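Local atomic coordinates of probable oxidoreductase protein (Rhizobium etli, PDB entry 4FB5), a protein that probably acts as a nucleotide-dependent oxidoreductase of the GFO/IDH/MocA family, pairing a Rossmann-fold domain with a C-terminal sheet domain. Residues F222-K234 with A379-I392. Residues are numbered along the deposited sequence; the frame is centred on the assembly and turned at random.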
loop_
_atom_site.group_PDB
_atom_site.type_symbol
_atom_site.label_atom_id
_atom_site.label_comp_id
_atom_site.label_asym_id
_atom_site.label_seq_id
_atom_site.Cartn_x
_atom_site.Cartn_y
_atom_site.Cartn_z
ATOM N N PHE A 222 -16.172 20.665 7.734
ATOM C CA PHE A 222 -17.088 20.633 8.853
ATOM C C PHE A 222 -17.391 22.022 9.387
ATOM O O PHE A 222 -18.478 22.564 9.184
ATOM C CB PHE A 222 -16.522 19.734 9.959
ATOM C CG PHE A 222 -16.320 18.297 9.523
ATOM C CD1 PHE A 222 -17.407 17.527 9.119
ATOM C CD2 PHE A 222 -15.033 17.743 9.460
ATOM C CE1 PHE A 222 -17.224 16.214 8.694
ATOM C CE2 PHE A 222 -14.818 16.448 9.037
ATOM C CZ PHE A 222 -15.908 15.668 8.654
ATOM N N GLY A 223 -16.421 22.572 10.093
ATOM C CA GLY A 223 -16.410 23.955 10.424
ATOM C C GLY A 223 -15.347 24.149 11.475
ATOM O O GLY A 223 -14.394 23.352 11.570
ATOM N N HIS A 224 -15.517 25.220 12.245
ATOM C CA HIS A 224 -14.541 25.674 13.206
ATOM C C HIS A 224 -14.451 24.824 14.490
ATOM O O HIS A 224 -15.276 23.962 14.737
ATOM C CB HIS A 224 -14.794 27.143 13.506
ATOM C CG HIS A 224 -14.307 28.066 12.433
ATOM N ND1 HIS A 224 -12.969 28.205 12.120
ATOM C CD2 HIS A 224 -14.975 28.912 11.612
ATOM C CE1 HIS A 224 -12.831 29.086 11.144
ATOM N NE2 HIS A 224 -14.034 29.539 10.823
ATOM N N VAL A 225 -13.420 25.054 15.287
ATOM C CA VAL A 225 -13.132 24.202 16.439
ATOM C C VAL A 225 -13.715 24.818 17.714
ATOM O O VAL A 225 -13.719 26.049 17.872
ATOM C CB VAL A 225 -11.613 24.056 16.558
ATOM C CG1 VAL A 225 -11.256 23.269 17.728
ATOM C CG2 VAL A 225 -11.120 23.342 15.361
ATOM N N GLU A 226 -14.175 23.997 18.648
ATOM C CA GLU A 226 -14.974 24.561 19.756
ATOM C C GLU A 226 -14.424 24.372 21.136
ATOM O O GLU A 226 -14.548 25.261 21.953
ATOM C CB GLU A 226 -16.441 24.136 19.681
ATOM C CG GLU A 226 -17.148 24.796 18.476
ATOM C CD GLU A 226 -18.456 24.077 18.058
ATOM O OE1 GLU A 226 -18.997 23.253 18.870
ATOM O OE2 GLU A 226 -18.936 24.358 16.911
ATOM N N ALA A 227 -13.821 23.235 21.404
ATOM C CA ALA A 227 -13.067 23.066 22.615
ATOM C C ALA A 227 -11.812 22.301 22.195
ATOM O O ALA A 227 -11.851 21.600 21.191
ATOM C CB ALA A 227 -13.868 22.300 23.607
ATOM N N VAL A 228 -10.709 22.455 22.933
ATOM C CA VAL A 228 -9.426 21.833 22.619
ATOM C C VAL A 228 -8.684 21.516 23.897
ATOM O O VAL A 228 -8.855 22.220 24.874
ATOM C CB VAL A 228 -8.504 22.708 21.702
ATOM C CG1 VAL A 228 -9.199 23.043 20.369
ATOM C CG2 VAL A 228 -7.999 23.984 22.401
ATOM N N ILE A 229 -7.902 20.437 23.918
ATOM C CA ILE A 229 -6.883 20.312 24.934
ATOM C C ILE A 229 -5.606 19.665 24.356
ATOM O O ILE A 229 -5.665 18.588 23.747
ATOM C CB ILE A 229 -7.316 19.591 26.181
ATOM C CG1 ILE A 229 -6.101 19.495 27.108
ATOM C CG2 ILE A 229 -7.747 18.164 25.859
ATOM C CD1 ILE A 229 -6.368 19.405 28.585
ATOM N N THR A 230 -4.463 20.298 24.641
ATOM C CA THR A 230 -3.251 20.084 23.923
ATOM C C THR A 230 -2.109 19.523 24.762
ATOM O O THR A 230 -1.884 19.977 25.859
ATOM C CB THR A 230 -2.856 21.407 23.378
ATOM O OG1 THR A 230 -3.934 21.886 22.565
ATOM C CG2 THR A 230 -1.610 21.299 22.544
ATOM N N ASP A 231 -1.413 18.515 24.241
ATOM C CA ASP A 231 -0.116 18.092 24.762
ATOM C C ASP A 231 0.911 18.494 23.707
ATOM O O ASP A 231 0.632 18.415 22.509
ATOM C CB ASP A 231 -0.059 16.585 25.041
ATOM C CG ASP A 231 1.157 16.208 25.878
ATOM O OD1 ASP A 231 1.858 17.155 26.314
ATOM O OD2 ASP A 231 1.444 15.002 26.105
HETATM N N MSE A 232 2.070 18.986 24.139
HETATM C CA MSE A 232 3.061 19.525 23.181
HETATM C C MSE A 232 4.414 18.974 23.450
HETATM O O MSE A 232 4.732 18.746 24.608
HETATM C CB MSE A 232 3.110 21.037 23.211
HETATM C CG MSE A 232 2.249 21.549 22.153
HETATM SE SE MSE A 232 2.111 23.426 22.255
HETATM C CE MSE A 232 2.087 23.953 20.393
ATOM N N VAL A 233 5.191 18.720 22.391
ATOM C CA VAL A 233 6.553 18.185 22.579
ATOM C C VAL A 233 7.682 19.119 22.085
ATOM O O VAL A 233 7.668 19.535 20.937
ATOM C CB VAL A 233 6.722 16.761 21.941
ATOM C CG1 VAL A 233 7.948 16.037 22.500
ATOM C CG2 VAL A 233 5.507 15.902 22.163
ATOM N N LYS A 234 8.646 19.426 22.965
ATOM C CA LYS A 234 9.996 19.899 22.591
ATOM C C LYS A 234 11.000 18.712 22.527
ATOM O O LYS A 234 11.701 18.409 23.498
ATOM C CB LYS A 234 10.439 20.866 23.631
ATOM C CG LYS A 234 11.655 21.665 23.365
ATOM C CD LYS A 234 11.818 22.713 24.515
ATOM C CE LYS A 234 10.664 23.730 24.365
ATOM N NZ LYS A 234 10.733 24.908 25.252
ATOM N N ALA A 379 -5.714 29.177 21.329
ATOM C CA ALA A 379 -6.400 28.334 22.328
ATOM C C ALA A 379 -5.670 27.050 22.624
ATOM O O ALA A 379 -5.532 26.648 23.782
ATOM C CB ALA A 379 -7.770 28.020 21.851
HETATM N N MSE A 380 -5.161 26.417 21.575
HETATM C CA MSE A 380 -4.380 25.201 21.761
HETATM C C MSE A 380 -3.121 25.437 22.583
HETATM O O MSE A 380 -2.829 24.668 23.479
HETATM C CB MSE A 380 -4.084 24.542 20.426
HETATM C CG MSE A 380 -5.343 24.046 19.733
HETATM SE SE MSE A 380 -5.140 23.674 17.786
HETATM C CE MSE A 380 -7.039 23.630 17.250
ATOM N N ALA A 381 -2.389 26.505 22.302
ATOM C CA ALA A 381 -1.208 26.791 23.090
ATOM C C ALA A 381 -1.588 27.067 24.569
ATOM O O ALA A 381 -1.007 26.495 25.551
ATOM C CB ALA A 381 -0.485 27.936 22.511
ATOM N N GLN A 382 -2.595 27.913 24.732
ATOM C CA GLN A 382 -3.011 28.263 26.058
ATOM C C GLN A 382 -3.385 26.953 26.700
ATOM O O GLN A 382 -2.911 26.587 27.806
ATOM C CB GLN A 382 -4.204 29.213 26.008
ATOM C CG GLN A 382 -4.680 29.559 27.389
ATOM C CD GLN A 382 -5.866 30.540 27.424
ATOM O OE1 GLN A 382 -6.648 30.662 26.463
ATOM N NE2 GLN A 382 -6.028 31.203 28.585
ATOM N N SER A 383 -4.199 26.209 25.965
ATOM C CA SER A 383 -4.630 24.946 26.434
ATOM C C SER A 383 -3.520 24.126 27.058
ATOM O O SER A 383 -3.803 23.310 27.938
ATOM C CB SER A 383 -5.286 24.211 25.291
ATOM O OG SER A 383 -5.550 22.885 25.663
ATOM N N PHE A 384 -2.267 24.316 26.634
ATOM C CA PHE A 384 -1.172 23.422 27.051
ATOM C C PHE A 384 -0.484 23.985 28.238
ATOM O O PHE A 384 -0.102 23.280 29.184
ATOM C CB PHE A 384 -0.126 23.259 25.932
ATOM C CG PHE A 384 1.168 22.618 26.387
ATOM C CD1 PHE A 384 1.211 21.283 26.726
ATOM C CD2 PHE A 384 2.326 23.362 26.503
ATOM C CE1 PHE A 384 2.405 20.676 27.157
ATOM C CE2 PHE A 384 3.517 22.774 26.950
ATOM C CZ PHE A 384 3.557 21.435 27.285
ATOM N N HIS A 385 -0.269 25.284 28.167
ATOM C CA HIS A 385 0.365 25.988 29.279
ATOM C C HIS A 385 -0.502 26.014 30.550
ATOM O O HIS A 385 0.009 25.828 31.667
ATOM C CB HIS A 385 0.818 27.356 28.805
ATOM C CG HIS A 385 2.005 27.266 27.903
ATOM N ND1 HIS A 385 3.211 26.719 28.315
ATOM C CD2 HIS A 385 2.164 27.605 26.599
ATOM C CE1 HIS A 385 4.063 26.741 27.303
ATOM N NE2 HIS A 385 3.453 27.270 26.249
ATOM N N GLU A 386 -1.818 26.155 30.365
ATOM C CA GLU A 386 -2.761 26.096 31.492
ATOM C C GLU A 386 -3.210 24.672 31.842
ATOM O O GLU A 386 -4.009 24.499 32.743
ATOM C CB GLU A 386 -3.958 27.021 31.247
ATOM C CG GLU A 386 -3.608 28.491 31.433
ATOM C CD GLU A 386 -4.642 29.415 30.835
ATOM O OE1 GLU A 386 -5.858 29.041 30.817
ATOM O OE2 GLU A 386 -4.245 30.520 30.361
ATOM N N ARG A 387 -2.713 23.668 31.106
ATOM C CA ARG A 387 -3.020 22.283 31.362
ATOM C C ARG A 387 -4.501 21.963 31.567
ATOM O O ARG A 387 -4.863 21.151 32.419
ATOM C CB ARG A 387 -2.171 21.784 32.525
ATOM C CG ARG A 387 -0.858 21.223 32.022
ATOM C CD ARG A 387 0.088 20.747 33.133
ATOM N NE ARG A 387 -0.442 19.629 33.931
ATOM C CZ ARG A 387 -0.279 18.324 33.666
ATOM N NH1 ARG A 387 0.385 17.904 32.583
ATOM N NH2 ARG A 387 -0.793 17.419 34.500
ATOM N N ARG A 388 -5.372 22.571 30.773
ATOM C CA ARG A 388 -6.817 22.354 30.971
ATOM C C ARG A 388 -7.584 22.436 29.629
ATOM O O ARG A 388 -7.125 23.079 28.688
ATOM C CB ARG A 388 -7.373 23.399 31.980
ATOM C CG ARG A 388 -7.131 24.876 31.562
ATOM C CD ARG A 388 -7.806 25.954 32.395
ATOM N NE ARG A 388 -7.710 27.245 31.688
ATOM C CZ ARG A 388 -8.755 27.923 31.169
ATOM N NH1 ARG A 388 -10.032 27.471 31.346
ATOM N NH2 ARG A 388 -8.523 29.077 30.492
ATOM N N TRP A 389 -8.762 21.820 29.538
ATOM C CA TRP A 389 -9.630 22.071 28.377
ATOM C C TRP A 389 -9.867 23.540 28.224
ATOM O O TRP A 389 -9.954 24.224 29.219
ATOM C CB TRP A 389 -10.977 21.391 28.568
ATOM C CG TRP A 389 -10.954 19.980 28.207
ATOM C CD1 TRP A 389 -10.699 18.945 29.026
ATOM C CD2 TRP A 389 -11.196 19.433 26.908
ATOM N NE1 TRP A 389 -10.782 17.760 28.338
ATOM C CE2 TRP A 389 -11.100 18.034 27.029
ATOM C CE3 TRP A 389 -11.502 19.992 25.663
ATOM C CZ2 TRP A 389 -11.257 17.169 25.936
ATOM C CZ3 TRP A 389 -11.685 19.144 24.574
ATOM C CH2 TRP A 389 -11.552 17.745 24.715
ATOM N N ILE A 390 -10.039 24.015 27.000
ATOM C CA ILE A 390 -10.371 25.420 26.710
ATOM C C ILE A 390 -11.421 25.536 25.639
ATOM O O ILE A 390 -11.246 24.992 24.568
ATOM C CB ILE A 390 -9.150 26.172 26.196
ATOM C CG1 ILE A 390 -8.081 26.246 27.306
ATOM C CG2 ILE A 390 -9.578 27.505 25.593
ATOM C CD1 ILE A 390 -7.367 27.544 27.472
ATOM N N GLU A 391 -12.495 26.275 25.913
ATOM C CA GLU A 391 -13.603 26.457 24.983
ATOM C C GLU A 391 -13.352 27.708 24.140
ATOM O O GLU A 391 -12.599 28.557 24.555
ATOM C CB GLU A 391 -14.907 26.602 25.781
ATOM C CG GLU A 391 -15.187 25.471 26.837
ATOM C CD GLU A 391 -16.158 24.349 26.356
ATOM O OE1 GLU A 391 -16.919 24.543 25.363
ATOM O OE2 GLU A 391 -16.159 23.257 26.989
ATOM N N ILE A 392 -13.977 27.842 22.974
ATOM C CA ILE A 392 -13.650 28.940 22.051
ATOM C C ILE A 392 -14.899 29.621 21.448
ATOM O O ILE A 392 -15.183 30.808 21.713
ATOM C CB ILE A 392 -12.740 28.434 20.908
ATOM C CG1 ILE A 392 -11.492 27.725 21.455
ATOM C CG2 ILE A 392 -12.309 29.562 20.005
ATOM C CD1 ILE A 392 -10.957 26.617 20.573
#
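Val-228 and Ile-390 form an antiparallel hydrogen-bonded pair: Val-228 N donates to Ile-390 O (3.1 Å) and Ile-390 N returns a bond to Val-228 O. Ala-227 and Glu-391 follow as the non-hydrogen-bonded pair, and Ile-392 N reaches Glu-226 O (2.8 Å). Helix 379-385, which a turn through Arg-387 joins to strand 390-391, crosses strand 225-233 at -64°, with axes 6.4 Å apart. Where strand pairing stops, the helix supplies polar groups: Ser-383 OG, small enough to approach the backbone, accepts from Thr-230 N (3.0 Å), and Thr-230 OG1 donates to Met-380 O (3.1 Å), well to the side of that carbonyl's axis. On the helix-facing side, beta-branched Val-228 sets CG2 against Met-380 CG, while the flexible selenomethionine continues between strand and helix 206-221. Strand 390-391 ends the large mixed sheet of the C-terminal domain within this chain, and helices 367-385 and 206-221 cover one face of strand 225-233. A classic beta bulge sets Glu-226 and Ala-227 together opposite Arg-260 of strand 254-261. On the other face, Ile-229 lays CG2 over the six-membered ring of Trp-389 (3.7 Å to its centroid), a CH-pi contact suited to a broad, flat indole; an alanine here would probably take the indole from over this methyl and leave Arg-387 of the second subunit without its cation-pi partner. Back on the helix side, nearer the strand's end, Phe-384, its CG anti to the backbone N (chi1 167°), turns one face under Met-232 CB, 3.8 Å from the ring centroid, and its edge to Thr-230 O. Asp-231 instead directs its carboxylate to Arg-260 of the second subunit in a salt bridge.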